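Local coordinates for calcium uptake protein 2, mitochondrial (Homo sapiens, PDB 6LB7), which probably acts as an EF-hand calcium sensor that helps regulate calcium uptake into mitochondria, at residues B[221-226]-B[296-301]; B[213-218]-B[312-317]; B[268-273]-B[303-308]; B[233-238]-B[287-292]; B[253-258]-B[276-281]. All coordinates share one frame; numbering follows the deposited sequence.

Interaction 1. Residues B[221-226]-B[296-301]; sequences DIYWKN and KIFDLD
Helix 220-230 packs on the last turn of helix 288-298 and on the start of the loop after it. The hydrogen bond across this contact comes from N226. N226 ND2 donates to the backbone O of I297 at 2.9 Å, with an N-H...O angle of 158°. The oxygen lies near the amide plane, but the donor sits above the carbonyl plane. OD1 of N226 bonds to K230 NZ, so both ends of the amide are held. An alanine here would lose both bonds and would probably loosen the end of helix 288-298 from helix 220-230. The apolar contacts lie beside it. I222 CG2 meets L300 CD2 at 3.7 Å, the two chains crossing obliquely. Y223 CB rests on I297 CG2. The aromatic pair is Y223 and F298. F298 CE2 stands over one face of Y223, 3.9 Å from Y223 CE1, and the ring planes are 51° apart. L300 CD1 sits at the edge of the tyrosine ring. F298 also meets F311 and V314 of helix 308-320. D299, D301 and D303 are spaced as in a calcium-binding EF-hand loop, so the segment is consistent with the exit from an EF-hand's first helix.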
# COMPACT_ATOMS: atom_id res chain seq x y z
N ASP B 221 28.26 13.26 -6.19
CA ASP B 221 29.60 13.69 -5.77
C ASP B 221 29.62 14.12 -4.31
O ASP B 221 30.63 13.94 -3.62
CB ASP B 221 30.10 14.84 -6.64
CG ASP B 221 29.46 16.17 -6.27
OD1 ASP B 221 28.33 16.41 -6.74
OD2 ASP B 221 30.05 16.94 -5.47
N ILE B 222 28.51 14.67 -3.82
CA ILE B 222 28.44 15.09 -2.43
C ILE B 222 28.43 13.89 -1.49
O ILE B 222 29.07 13.91 -0.44
CB ILE B 222 27.20 15.98 -2.22
CG1 ILE B 222 27.30 17.26 -3.07
CG2 ILE B 222 27.03 16.30 -0.74
CD1 ILE B 222 26.07 18.14 -2.99
N TYR B 223 27.66 12.85 -1.84
CA TYR B 223 27.66 11.62 -1.05
C TYR B 223 29.06 11.06 -0.93
O TYR B 223 29.51 10.72 0.17
CB TYR B 223 26.74 10.57 -1.70
CG TYR B 223 25.36 11.07 -2.00
CD1 TYR B 223 24.76 12.07 -1.22
CD2 TYR B 223 24.64 10.57 -3.08
CE1 TYR B 223 23.50 12.54 -1.51
CE2 TYR B 223 23.37 11.02 -3.36
CZ TYR B 223 22.81 12.01 -2.59
OH TYR B 223 21.54 12.45 -2.90
N TRP B 224 29.76 10.94 -2.07
CA TRP B 224 31.06 10.29 -2.08
C TRP B 224 32.13 11.14 -1.41
O TRP B 224 33.07 10.60 -0.83
CB TRP B 224 31.47 9.95 -3.51
CG TRP B 224 30.82 8.67 -3.96
CD1 TRP B 224 29.80 8.54 -4.86
CD2 TRP B 224 31.13 7.35 -3.50
NE1 TRP B 224 29.46 7.21 -4.99
CE2 TRP B 224 30.27 6.46 -4.17
CE3 TRP B 224 32.06 6.84 -2.59
CZ2 TRP B 224 30.32 5.08 -3.97
CZ3 TRP B 224 32.11 5.47 -2.39
CH2 TRP B 224 31.25 4.61 -3.07
N LYS B 225 32.01 12.47 -1.50
CA LYS B 225 32.94 13.30 -0.74
C LYS B 225 32.79 13.03 0.76
O LYS B 225 33.78 12.91 1.48
CB LYS B 225 32.70 14.78 -1.06
CG LYS B 225 33.69 15.73 -0.40
CD LYS B 225 33.49 17.16 -0.87
CE LYS B 225 34.37 18.13 -0.06
NZ LYS B 225 35.81 17.71 0.02
N ASN B 226 31.54 12.88 1.23
CA ASN B 226 31.32 12.57 2.64
C ASN B 226 31.86 11.21 3.01
O ASN B 226 32.38 11.02 4.12
CB ASN B 226 29.83 12.65 2.97
CG ASN B 226 29.31 14.07 2.99
OD1 ASN B 226 30.08 15.00 3.15
ND2 ASN B 226 28.01 14.24 2.83
N LYS B 296 26.58 10.54 8.48
CA LYS B 296 27.75 11.18 7.87
C LYS B 296 27.57 11.36 6.37
O LYS B 296 28.02 12.37 5.81
CB LYS B 296 29.02 10.37 8.15
CG LYS B 296 29.42 10.27 9.62
CD LYS B 296 30.17 11.49 10.10
CE LYS B 296 30.84 11.23 11.45
NZ LYS B 296 31.80 10.09 11.36
N ILE B 297 26.91 10.41 5.70
CA ILE B 297 26.75 10.52 4.25
C ILE B 297 25.66 11.53 3.88
O ILE B 297 25.81 12.30 2.92
CB ILE B 297 26.44 9.15 3.63
CG1 ILE B 297 27.57 8.14 3.86
CG2 ILE B 297 26.16 9.29 2.13
CD1 ILE B 297 27.18 6.70 3.43
N PHE B 298 24.54 11.52 4.60
CA PHE B 298 23.36 12.27 4.18
C PHE B 298 23.02 13.44 5.10
O PHE B 298 21.94 14.02 4.97
CB PHE B 298 22.16 11.32 4.05
CG PHE B 298 22.33 10.24 2.99
CD1 PHE B 298 22.73 8.96 3.36
CD2 PHE B 298 22.09 10.51 1.65
CE1 PHE B 298 22.90 7.96 2.41
CE2 PHE B 298 22.25 9.51 0.69
CZ PHE B 298 22.65 8.24 1.07
N ASP B 299 23.90 13.81 6.04
CA ASP B 299 23.75 15.12 6.68
C ASP B 299 24.45 16.11 5.77
O ASP B 299 25.66 16.29 5.82
CB ASP B 299 24.31 15.14 8.10
CG ASP B 299 24.34 16.56 8.70
OD1 ASP B 299 23.74 17.49 8.13
OD2 ASP B 299 24.95 16.75 9.77
N LEU B 300 23.65 16.74 4.90
CA LEU B 300 24.17 17.56 3.82
C LEU B 300 24.27 19.04 4.18
O LEU B 300 24.85 19.81 3.40
CB LEU B 300 23.29 17.41 2.57
CG LEU B 300 23.17 15.99 1.98
CD1 LEU B 300 22.47 16.03 0.64
CD2 LEU B 300 24.53 15.30 1.86
N ASP B 301 23.72 19.46 5.33
CA ASP B 301 23.73 20.86 5.74
C ASP B 301 24.70 21.15 6.87
O ASP B 301 24.98 22.32 7.13
CB ASP B 301 22.32 21.31 6.16
CG ASP B 301 21.33 21.27 5.01
OD1 ASP B 301 21.78 21.38 3.85
OD2 ASP B 301 20.12 21.13 5.27

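Interaction 2. Residues B[213-218]-B[312-317]; sequences FFTNTE and LGVLKN
N317 carries this contact between helix 308-320 and loop residues 213-218. N317 CB faces the loop and lies 3.5 Å from the backbone O of F214. CG is anti to the carbonyl carbon (chi1 -60°), which brings the amide to T215, the two side chains crossing at about a right angle. N317 CG lies 3.7 Å from T215 OG1. The tip, N317 OD1, accepts a hydrogen bond from T215 OG1 at 2.9 Å. The T215 hydroxyl lies in the carbonyl plane of N317, on a lone pair of OD1, with a C=O...donor angle of 120°. A water donates a second bond to N317 OD1, at 2.8 Å. That water also bonds to T217 OG1 at 3.1 Å, so one oxygen reaches two threonines, one directly and one through the water. Two donors on OD1 should hold the amide in a fixed rotation.

T215 is placed for this by its own torsion, with OG1 anti to the carbonyl carbon (chi1 -67°). T215 OG1 also rests on V314 CG1, at 3.5 Å. T215 CG2 is 4.1 Å from V314 CG2, and these side chains too cross at about a right angle. F214 adds its CB, which touches the backbone O of N317, while its ring turns away and takes F213 over one face.

The loop joins helix 204-211 to helix 220-230. V314 also packs on Y223 and F298. Other faces of helix 308-320 meet other helices: L315 lies on F245 and F248 of helix 239-249, and L312 on F255 and A256 of helix 252-264.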
# COMPACT_ATOMS: atom_id res chain seq x y z
N PHE B 213 25.81 1.81 -4.60
CA PHE B 213 26.22 1.07 -5.79
C PHE B 213 25.31 1.33 -6.99
O PHE B 213 25.78 1.33 -8.13
CB PHE B 213 26.28 -0.41 -5.47
CG PHE B 213 26.97 -1.23 -6.52
CD1 PHE B 213 28.33 -1.10 -6.73
CD2 PHE B 213 26.26 -2.13 -7.29
CE1 PHE B 213 28.97 -1.85 -7.70
CE2 PHE B 213 26.90 -2.89 -8.26
CZ PHE B 213 28.25 -2.76 -8.46
N PHE B 214 24.01 1.53 -6.76
CA PHE B 214 23.07 1.78 -7.84
C PHE B 214 22.69 3.26 -7.96
O PHE B 214 21.66 3.59 -8.58
CB PHE B 214 21.82 0.92 -7.66
CG PHE B 214 22.08 -0.55 -7.84
CD1 PHE B 214 22.36 -1.07 -9.10
CD2 PHE B 214 22.09 -1.40 -6.75
CE1 PHE B 214 22.62 -2.43 -9.27
CE2 PHE B 214 22.34 -2.76 -6.90
CZ PHE B 214 22.62 -3.27 -8.17
N THR B 215 23.49 4.15 -7.40
CA THR B 215 23.19 5.58 -7.34
C THR B 215 24.09 6.32 -8.32
O THR B 215 25.31 6.40 -8.11
CB THR B 215 23.40 6.11 -5.93
OG1 THR B 215 22.41 5.54 -5.06
CG2 THR B 215 23.27 7.64 -5.92
N ASN B 216 23.49 6.89 -9.36
CA ASN B 216 24.19 7.64 -10.40
C ASN B 216 23.47 8.96 -10.66
O ASN B 216 23.32 9.40 -11.80
CB ASN B 216 24.28 6.80 -11.67
CG ASN B 216 25.28 7.34 -12.67
OD1 ASN B 216 26.36 7.82 -12.30
ND2 ASN B 216 24.93 7.27 -13.95
N THR B 217 23.00 9.60 -9.60
CA THR B 217 22.20 10.81 -9.71
C THR B 217 23.07 12.05 -9.53
O THR B 217 24.24 11.97 -9.18
CB THR B 217 21.07 10.76 -8.68
OG1 THR B 217 21.64 10.55 -7.39
CG2 THR B 217 20.15 9.60 -8.98
N GLU B 218 22.46 13.22 -9.77
CA GLU B 218 23.23 14.46 -9.91
C GLU B 218 23.96 14.87 -8.63
O GLU B 218 24.96 15.58 -8.70
CB GLU B 218 22.32 15.61 -10.36
CG GLU B 218 21.25 15.99 -9.35
CD GLU B 218 20.04 15.05 -9.33
OE1 GLU B 218 20.02 14.01 -10.07
OE2 GLU B 218 19.10 15.36 -8.58
N LEU B 312 16.23 8.55 1.17
CA LEU B 312 15.16 7.73 0.60
C LEU B 312 15.36 7.49 -0.89
O LEU B 312 15.07 6.40 -1.40
CB LEU B 312 13.82 8.43 0.87
CG LEU B 312 12.59 7.57 0.65
CD1 LEU B 312 12.58 6.42 1.65
CD2 LEU B 312 11.35 8.44 0.77
N GLY B 313 15.86 8.49 -1.62
CA GLY B 313 16.16 8.28 -3.02
C GLY B 313 17.20 7.20 -3.25
O GLY B 313 17.03 6.33 -4.11
N VAL B 314 18.30 7.23 -2.49
CA VAL B 314 19.34 6.21 -2.62
C VAL B 314 18.80 4.83 -2.23
O VAL B 314 19.11 3.82 -2.87
CB VAL B 314 20.58 6.60 -1.80
CG1 VAL B 314 21.59 5.44 -1.70
CG2 VAL B 314 21.25 7.85 -2.39
N LEU B 315 18.00 4.78 -1.17
CA LEU B 315 17.37 3.52 -0.77
C LEU B 315 16.51 2.97 -1.88
O LEU B 315 16.50 1.76 -2.14
CB LEU B 315 16.52 3.74 0.49
CG LEU B 315 17.29 3.95 1.80
CD1 LEU B 315 16.32 3.97 2.96
CD2 LEU B 315 18.32 2.86 1.97
N LYS B 316 15.76 3.85 -2.56
CA LYS B 316 14.97 3.41 -3.70
C LYS B 316 15.85 2.98 -4.86
O LYS B 316 15.50 2.04 -5.57
CB LYS B 316 13.97 4.50 -4.10
CG LYS B 316 12.77 4.60 -3.15
CD LYS B 316 11.76 5.65 -3.60
CE LYS B 316 11.91 6.96 -2.82
NZ LYS B 316 11.88 8.20 -3.67
N ASN B 317 17.00 3.63 -5.07
CA ASN B 317 17.97 3.08 -6.02
C ASN B 317 18.32 1.63 -5.65
O ASN B 317 18.36 0.75 -6.51
CB ASN B 317 19.26 3.92 -6.09
CG ASN B 317 19.04 5.38 -6.53
OD1 ASN B 317 19.79 6.26 -6.11
ND2 ASN B 317 18.05 5.62 -7.38
O HOH W 1 19.46 9.03 -5.76

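Interaction 3. Residues B[268-273]-B[303-308]; sequences PVRLAE and DECLSH
A single backbone bond joins the two loops at the centre. L306 N donates to V269 O at 2.9 Å, with an N-H...O angle of 167° and the donor in the carbonyl plane. C305 CA brings a CH...O contact to the same oxygen. Around this bond lie the side chains. V269 CG2 meets H308 CD2 at 3.5 Å, the chains crossing at about a right angle. P268 CB touches C305 SG at 3.4 Å. The guanidinium of R270 lies with one face toward C305 SG, which is 3.1 Å from R270 NH1. At its edge, in plane, is the backbone O of D303.

Two waters extend the link. One accepts from V269 N and donates to L306 O, so this pair is joined on both sides. The other accepts from L271 N and donates to E304 O.

The next layer sets these groups in place. V269 is the centre of an inverse gamma turn. R270 is the N-cap of helix 271-282, and R270 N donates to E273 OE2 at 2.9 Å, on the anti lone pair. E273 also forms a salt bridge with R267. M259 and F262 of helix 252-264 back V269, while L306 packs on V294, F295 and F298.

One backbone bond at the middle of two facing loops resembles the short beta link of paired EF-hands. D303 and E304 put acidic side chains near R270, though D303 OD2 is 4.3 Å from R270 NH1, beyond a salt bridge. Their charge would probably favour the arginine's position electrostatically, while the more specific joining falls to backbone and water.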
# COMPACT_ATOMS: atom_id res chain seq x y z
N PRO B 268 12.88 18.75 12.25
CA PRO B 268 14.07 18.20 11.60
C PRO B 268 14.30 16.76 12.04
O PRO B 268 14.05 16.39 13.19
CB PRO B 268 15.20 19.13 12.09
CG PRO B 268 14.51 20.36 12.59
CD PRO B 268 13.19 19.89 13.13
N VAL B 269 14.78 15.95 11.10
CA VAL B 269 15.01 14.53 11.34
C VAL B 269 16.43 14.41 11.87
O VAL B 269 17.40 14.23 11.12
CB VAL B 269 14.78 13.70 10.09
CG1 VAL B 269 14.97 12.22 10.41
CG2 VAL B 269 13.40 13.95 9.58
N ARG B 270 16.57 14.51 13.18
CA ARG B 270 17.83 14.19 13.81
C ARG B 270 17.83 12.72 14.19
O ARG B 270 16.89 11.97 13.90
CB ARG B 270 18.09 15.06 15.03
CG ARG B 270 18.44 16.47 14.71
CD ARG B 270 18.73 17.25 15.98
NE ARG B 270 18.12 18.57 15.88
CZ ARG B 270 18.63 19.57 15.18
NH1 ARG B 270 19.78 19.44 14.53
NH2 ARG B 270 17.99 20.73 15.15
N LEU B 271 18.87 12.32 14.89
CA LEU B 271 19.04 10.90 15.10
C LEU B 271 17.88 10.31 15.90
O LEU B 271 17.38 9.23 15.57
CB LEU B 271 20.40 10.67 15.77
CG LEU B 271 20.94 9.34 16.07
CD1 LEU B 271 20.22 8.82 17.12
CD2 LEU B 271 20.91 8.39 14.93
N ALA B 272 17.36 11.04 16.90
CA ALA B 272 16.21 10.54 17.66
C ALA B 272 14.97 10.38 16.78
O ALA B 272 14.18 9.44 16.97
CB ALA B 272 15.90 11.46 18.84
N GLU B 273 14.74 11.30 15.84
CA GLU B 273 13.61 11.15 14.93
C GLU B 273 13.81 9.94 14.03
O GLU B 273 12.89 9.14 13.81
CB GLU B 273 13.41 12.40 14.09
CG GLU B 273 12.77 13.57 14.84
CD GLU B 273 13.71 14.18 15.84
OE1 GLU B 273 13.23 14.61 16.91
OE2 GLU B 273 14.93 14.23 15.55
N ASP B 303 24.21 20.52 10.10
CA ASP B 303 23.54 20.77 11.37
C ASP B 303 23.01 19.50 12.01
O ASP B 303 22.10 19.56 12.84
CB ASP B 303 22.40 21.78 11.17
CG ASP B 303 22.14 22.59 12.42
OD1 ASP B 303 23.07 22.73 13.24
OD2 ASP B 303 20.99 23.05 12.60
N GLU B 304 23.55 18.34 11.62
CA GLU B 304 23.17 17.05 12.19
C GLU B 304 21.69 16.73 11.97
O GLU B 304 21.08 16.01 12.77
CB GLU B 304 23.53 16.97 13.67
CG GLU B 304 25.02 17.00 13.93
CD GLU B 304 25.33 17.02 15.40
OE1 GLU B 304 24.64 17.76 16.15
OE2 GLU B 304 26.26 16.30 15.82
N CYS B 305 21.10 17.27 10.90
CA CYS B 305 19.80 16.83 10.42
C CYS B 305 19.98 16.03 9.14
O CYS B 305 20.84 16.34 8.31
CB CYS B 305 18.85 18.01 10.18
SG CYS B 305 18.59 18.99 11.68
N LEU B 306 19.17 14.98 8.98
CA LEU B 306 19.32 14.09 7.84
C LEU B 306 18.58 14.67 6.64
O LEU B 306 17.42 15.07 6.74
CB LEU B 306 18.77 12.71 8.18
CG LEU B 306 19.20 11.60 7.20
CD1 LEU B 306 20.65 11.24 7.45
CD2 LEU B 306 18.32 10.38 7.31
N SER B 307 19.26 14.71 5.49
CA SER B 307 18.58 15.02 4.24
C SER B 307 17.82 13.76 3.83
O SER B 307 18.29 12.92 3.07
CB SER B 307 19.57 15.47 3.18
OG SER B 307 20.40 16.50 3.69
N HIS B 308 16.63 13.61 4.41
CA HIS B 308 15.97 12.31 4.37
C HIS B 308 15.38 12.02 3.00
O HIS B 308 15.25 10.85 2.62
CB HIS B 308 14.89 12.23 5.44
CG HIS B 308 13.94 13.38 5.43
ND1 HIS B 308 12.84 13.43 4.61
CD2 HIS B 308 13.91 14.52 6.16
CE1 HIS B 308 12.18 14.55 4.82
NE2 HIS B 308 12.81 15.24 5.75
O HOH W 2 15.84 17.00 8.26
O HOH W 3 21.38 13.90 14.89

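Interaction 4. Residues B[233-238]-B[287-292]; sequences AGESIS and SNNILD
Loop 233-238 meets the first turn of helix 288-298 within the helical EF-hand-type domain. The loop leads to helix 239-249, and I237 bonds through its backbone to M202 of another loop. N289 points across to the loop. Its CG sits between the backbone N and the carbonyl carbon, the crowded position (chi1 49°). This aims N289 ND2 at E235 O, to which it donates at 3.2 Å. The donor lies above the carbonyl plane. ND2 also bonds to E241 OE1. E235 CG comes within 3.3 Å of N289 ND2, the two chains crossing obliquely. E235 reaches there with CG anti to its backbone N and a bend at the next torsion. I237 also crosses the amide obliquely, I237 CG1 lying 3.6 Å from N289 CG. It meets I290 at about a right angle, I237 CG1 to I290 CG1 at 3.9 Å. F207 lies against both isoleucines. A leucine at N289 would remove the amide and would probably loosen the loop from the helix start, since E235 O and E241 would each lose a bond. S287, the N-cap residue, steadies the amide's other end: S287 OG donates to N289 OD1 at 2.6 Å, in its carbonyl plane.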
# COMPACT_ATOMS: atom_id res chain seq x y z
N ALA B 233 37.45 5.46 10.60
CA ALA B 233 37.75 4.04 10.67
C ALA B 233 37.20 3.44 11.97
O ALA B 233 37.88 2.70 12.67
CB ALA B 233 39.25 3.81 10.55
N GLY B 234 35.95 3.77 12.29
CA GLY B 234 35.32 3.40 13.55
C GLY B 234 35.02 1.92 13.69
O GLY B 234 35.83 1.06 13.32
N GLU B 235 33.85 1.60 14.25
CA GLU B 235 33.44 0.22 14.46
C GLU B 235 32.93 -0.37 13.15
O GLU B 235 31.88 0.04 12.63
CB GLU B 235 32.38 0.14 15.55
CG GLU B 235 31.50 -1.11 15.51
CD GLU B 235 32.16 -2.33 16.11
OE1 GLU B 235 31.73 -3.46 15.79
OE2 GLU B 235 33.12 -2.16 16.91
N SER B 236 33.66 -1.35 12.61
CA SER B 236 33.24 -2.01 11.39
C SER B 236 31.93 -2.77 11.61
O SER B 236 31.52 -3.05 12.74
CB SER B 236 34.35 -2.94 10.92
OG SER B 236 34.58 -3.93 11.90
N ILE B 237 31.25 -3.08 10.50
CA ILE B 237 29.87 -3.56 10.52
C ILE B 237 29.87 -5.08 10.37
O ILE B 237 30.53 -5.63 9.47
CB ILE B 237 29.06 -2.90 9.39
CG1 ILE B 237 28.88 -1.40 9.69
CG2 ILE B 237 27.74 -3.62 9.17
CD1 ILE B 237 29.06 -0.51 8.48
N SER B 238 29.13 -5.76 11.23
CA SER B 238 29.01 -7.21 11.14
C SER B 238 27.96 -7.63 10.11
O SER B 238 27.10 -6.85 9.69
CB SER B 238 28.63 -7.80 12.50
OG SER B 238 27.27 -7.51 12.83
N SER B 287 22.09 -0.63 14.26
CA SER B 287 23.31 -0.43 15.04
C SER B 287 23.92 0.95 14.82
O SER B 287 23.74 1.57 13.76
CB SER B 287 24.34 -1.50 14.69
OG SER B 287 24.66 -1.43 13.31
N ASN B 288 24.69 1.39 15.82
CA ASN B 288 25.23 2.75 15.85
C ASN B 288 26.22 3.00 14.72
O ASN B 288 26.26 4.11 14.17
CB ASN B 288 25.93 3.00 17.19
CG ASN B 288 24.95 3.07 18.34
OD1 ASN B 288 23.88 3.65 18.22
ND2 ASN B 288 25.33 2.48 19.47
N ASN B 289 27.07 2.02 14.40
CA ASN B 289 27.98 2.23 13.27
C ASN B 289 27.21 2.51 11.98
O ASN B 289 27.65 3.33 11.16
CB ASN B 289 28.95 1.04 13.12
CG ASN B 289 28.25 -0.33 13.12
OD1 ASN B 289 27.02 -0.44 13.01
ND2 ASN B 289 29.05 -1.40 13.25
N ILE B 290 26.06 1.86 11.79
CA ILE B 290 25.27 2.09 10.58
C ILE B 290 24.52 3.41 10.65
O ILE B 290 24.52 4.19 9.69
CB ILE B 290 24.32 0.90 10.31
CG1 ILE B 290 25.10 -0.27 9.69
CG2 ILE B 290 23.22 1.31 9.30
CD1 ILE B 290 24.29 -1.51 9.53
N LEU B 291 23.88 3.69 11.79
CA LEU B 291 23.26 5.01 11.98
C LEU B 291 24.26 6.12 11.74
O LEU B 291 23.97 7.11 11.06
CB LEU B 291 22.68 5.15 13.38
CG LEU B 291 21.49 4.28 13.79
CD1 LEU B 291 21.24 4.40 15.27
CD2 LEU B 291 20.25 4.64 13.00
N ASP B 292 25.47 5.96 12.29
CA ASP B 292 26.49 6.99 12.12
C ASP B 292 26.89 7.14 10.66
O ASP B 292 27.10 8.26 10.18
CB ASP B 292 27.72 6.65 12.97
CG ASP B 292 28.82 7.69 12.84
OD1 ASP B 292 29.89 7.37 12.28
OD2 ASP B 292 28.60 8.83 13.30

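Interaction 5. Residues B[253-258]-B[276-281]; sequences EDFAIA and RAVKVA
Segments 253-258 and 276-281 are both helical. Their axes approach to 8.6 Å, and their N-to-C directions differ by 140°, so the helices run roughly antiparallel but clearly splayed. The CA atoms of D254 and A281 are 5.0 Å apart, and those of A258 and A277 are 5.7 Å apart. These two pairs stand one helical turn apart on each helix.

Small side chains fill the interface between the turns. A258 CB meets A277 CB at 3.8 Å, tip to tip. One turn on, A281 CB points into the first helix and lies 3.8 Å from F255 N. It also touches the CB of F255. D254 CB rests on A281 CA at 4.0 Å. No hydrogen bond crosses between the segments, so this is an apolar contact.

The two helices follow each other in the chain. The loop between them leads into segment 268-273. This helix-loop-helix is consistent with the EF-hand architecture of the family, here without a calcium ion.

F255 is the large side chain here. Its CG is anti to the backbone N (chi1 179°), which sends the ring along the side of the second helix. F255 CE2 reaches A277 CB at 3.9 Å and V278 CG2 at 4.2 Å. The ring also meets F248 and F274 edge-to-face, and F311 and L312 of helix 308-320 touch it. Charge enters toward the other protein of the assembly, not between the two helices: D254 OD1 forms a salt bridge with a basic side chain of that other chain, and R276 NH2 with an acidic one there.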
# COMPACT_ATOMS: atom_id res chain seq x y z
N GLU B 253 8.05 1.81 2.70
CA GLU B 253 6.75 2.47 2.56
C GLU B 253 6.37 3.18 3.85
O GLU B 253 6.07 4.37 3.85
CB GLU B 253 5.69 1.44 2.17
CG GLU B 253 4.29 2.02 2.06
CD GLU B 253 3.21 0.95 1.85
OE1 GLU B 253 3.46 -0.24 2.17
OE2 GLU B 253 2.11 1.31 1.37
N ASP B 254 6.39 2.45 4.97
CA ASP B 254 6.09 3.04 6.26
C ASP B 254 7.16 4.05 6.67
O ASP B 254 6.85 5.06 7.30
CB ASP B 254 5.95 1.95 7.31
CG ASP B 254 4.70 1.10 7.11
OD1 ASP B 254 3.91 1.43 6.21
OD2 ASP B 254 4.50 0.12 7.86
N PHE B 255 8.42 3.79 6.31
CA PHE B 255 9.47 4.74 6.67
C PHE B 255 9.27 6.07 5.97
O PHE B 255 9.48 7.13 6.58
CB PHE B 255 10.85 4.16 6.36
CG PHE B 255 11.97 5.10 6.70
CD1 PHE B 255 12.58 5.87 5.71
CD2 PHE B 255 12.40 5.25 8.03
CE1 PHE B 255 13.61 6.75 6.02
CE2 PHE B 255 13.44 6.12 8.35
CZ PHE B 255 14.04 6.88 7.34
N ALA B 256 8.89 6.05 4.69
CA ALA B 256 8.67 7.30 3.97
C ALA B 256 7.47 8.08 4.51
O ALA B 256 7.49 9.32 4.55
CB ALA B 256 8.49 7.03 2.47
N ILE B 257 6.41 7.36 4.93
CA ILE B 257 5.28 8.02 5.57
C ILE B 257 5.72 8.70 6.86
O ILE B 257 5.32 9.83 7.16
CB ILE B 257 4.14 7.02 5.83
CG1 ILE B 257 3.44 6.62 4.52
CG2 ILE B 257 3.13 7.59 6.83
CD1 ILE B 257 2.70 5.28 4.59
N ALA B 258 6.54 8.01 7.66
CA ALA B 258 7.03 8.63 8.88
C ALA B 258 7.89 9.84 8.57
O ALA B 258 7.73 10.90 9.20
CB ALA B 258 7.80 7.60 9.70
N ARG B 276 13.13 6.72 15.88
CA ARG B 276 11.73 6.36 16.13
C ARG B 276 11.02 6.00 14.83
O ARG B 276 10.27 5.01 14.76
CB ARG B 276 11.02 7.52 16.83
CG ARG B 276 9.59 7.29 17.22
CD ARG B 276 9.42 6.95 18.65
NE ARG B 276 8.17 7.06 19.05
CZ ARG B 276 7.72 8.06 19.55
NH1 ARG B 276 8.41 9.06 19.73
NH2 ARG B 276 6.56 8.07 19.88
N ALA B 277 11.32 6.64 13.71
CA ALA B 277 10.75 6.20 12.43
C ALA B 277 11.19 4.78 12.06
O ALA B 277 10.41 4.01 11.48
CB ALA B 277 11.16 7.15 11.33
N VAL B 278 12.45 4.45 12.34
CA VAL B 278 12.93 3.09 12.09
C VAL B 278 12.14 2.10 12.92
O VAL B 278 11.65 1.08 12.41
CB VAL B 278 14.44 2.98 12.37
CG1 VAL B 278 14.84 1.52 12.52
CG2 VAL B 278 15.25 3.64 11.25
N LYS B 279 11.96 2.40 14.21
CA LYS B 279 11.24 1.49 15.10
C LYS B 279 9.77 1.36 14.69
O LYS B 279 9.21 0.26 14.70
CB LYS B 279 11.35 1.99 16.54
CG LYS B 279 10.50 1.24 17.56
CD LYS B 279 11.18 -0.05 17.99
CE LYS B 279 10.61 -0.57 19.30
NZ LYS B 279 11.29 -1.82 19.74
N VAL B 280 9.13 2.46 14.32
CA VAL B 280 7.74 2.37 13.90
C VAL B 280 7.60 1.58 12.60
O VAL B 280 6.70 0.74 12.46
CB VAL B 280 7.14 3.78 13.81
CG1 VAL B 280 5.74 3.76 13.20
CG2 VAL B 280 7.11 4.41 15.21
N ALA B 281 8.47 1.81 11.61
CA ALA B 281 8.42 1.12 10.29
C ALA B 281 8.80 -0.35 10.44
O ALA B 281 8.26 -1.19 9.77
CB ALA B 281 9.38 1.78 9.34

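Interactions 4 and 5 are largely buried, while interactions 1, 2 and 3 are partly buried. Interactions 1 and 4 share helix 288-298, at its end and its start. Interactions 3 and 5 share helix 271-282. Interactions 1 and 3 meet through the loop after helix 288-298, where F298 O and S307 N are 2.8 Å apart. Interactions 1 and 2 pack together through V314, and interactions 2 and 5 through L312. The chemistry follows the place. Helix against helix in interaction 5 is apolar. Interaction 1 mixes an asparagine bond with an oblique aromatic pair. Where a loop meets a helix, in interactions 2 and 4, an asparagine amide is central. The loop pair of interaction 3 relies on backbone and water.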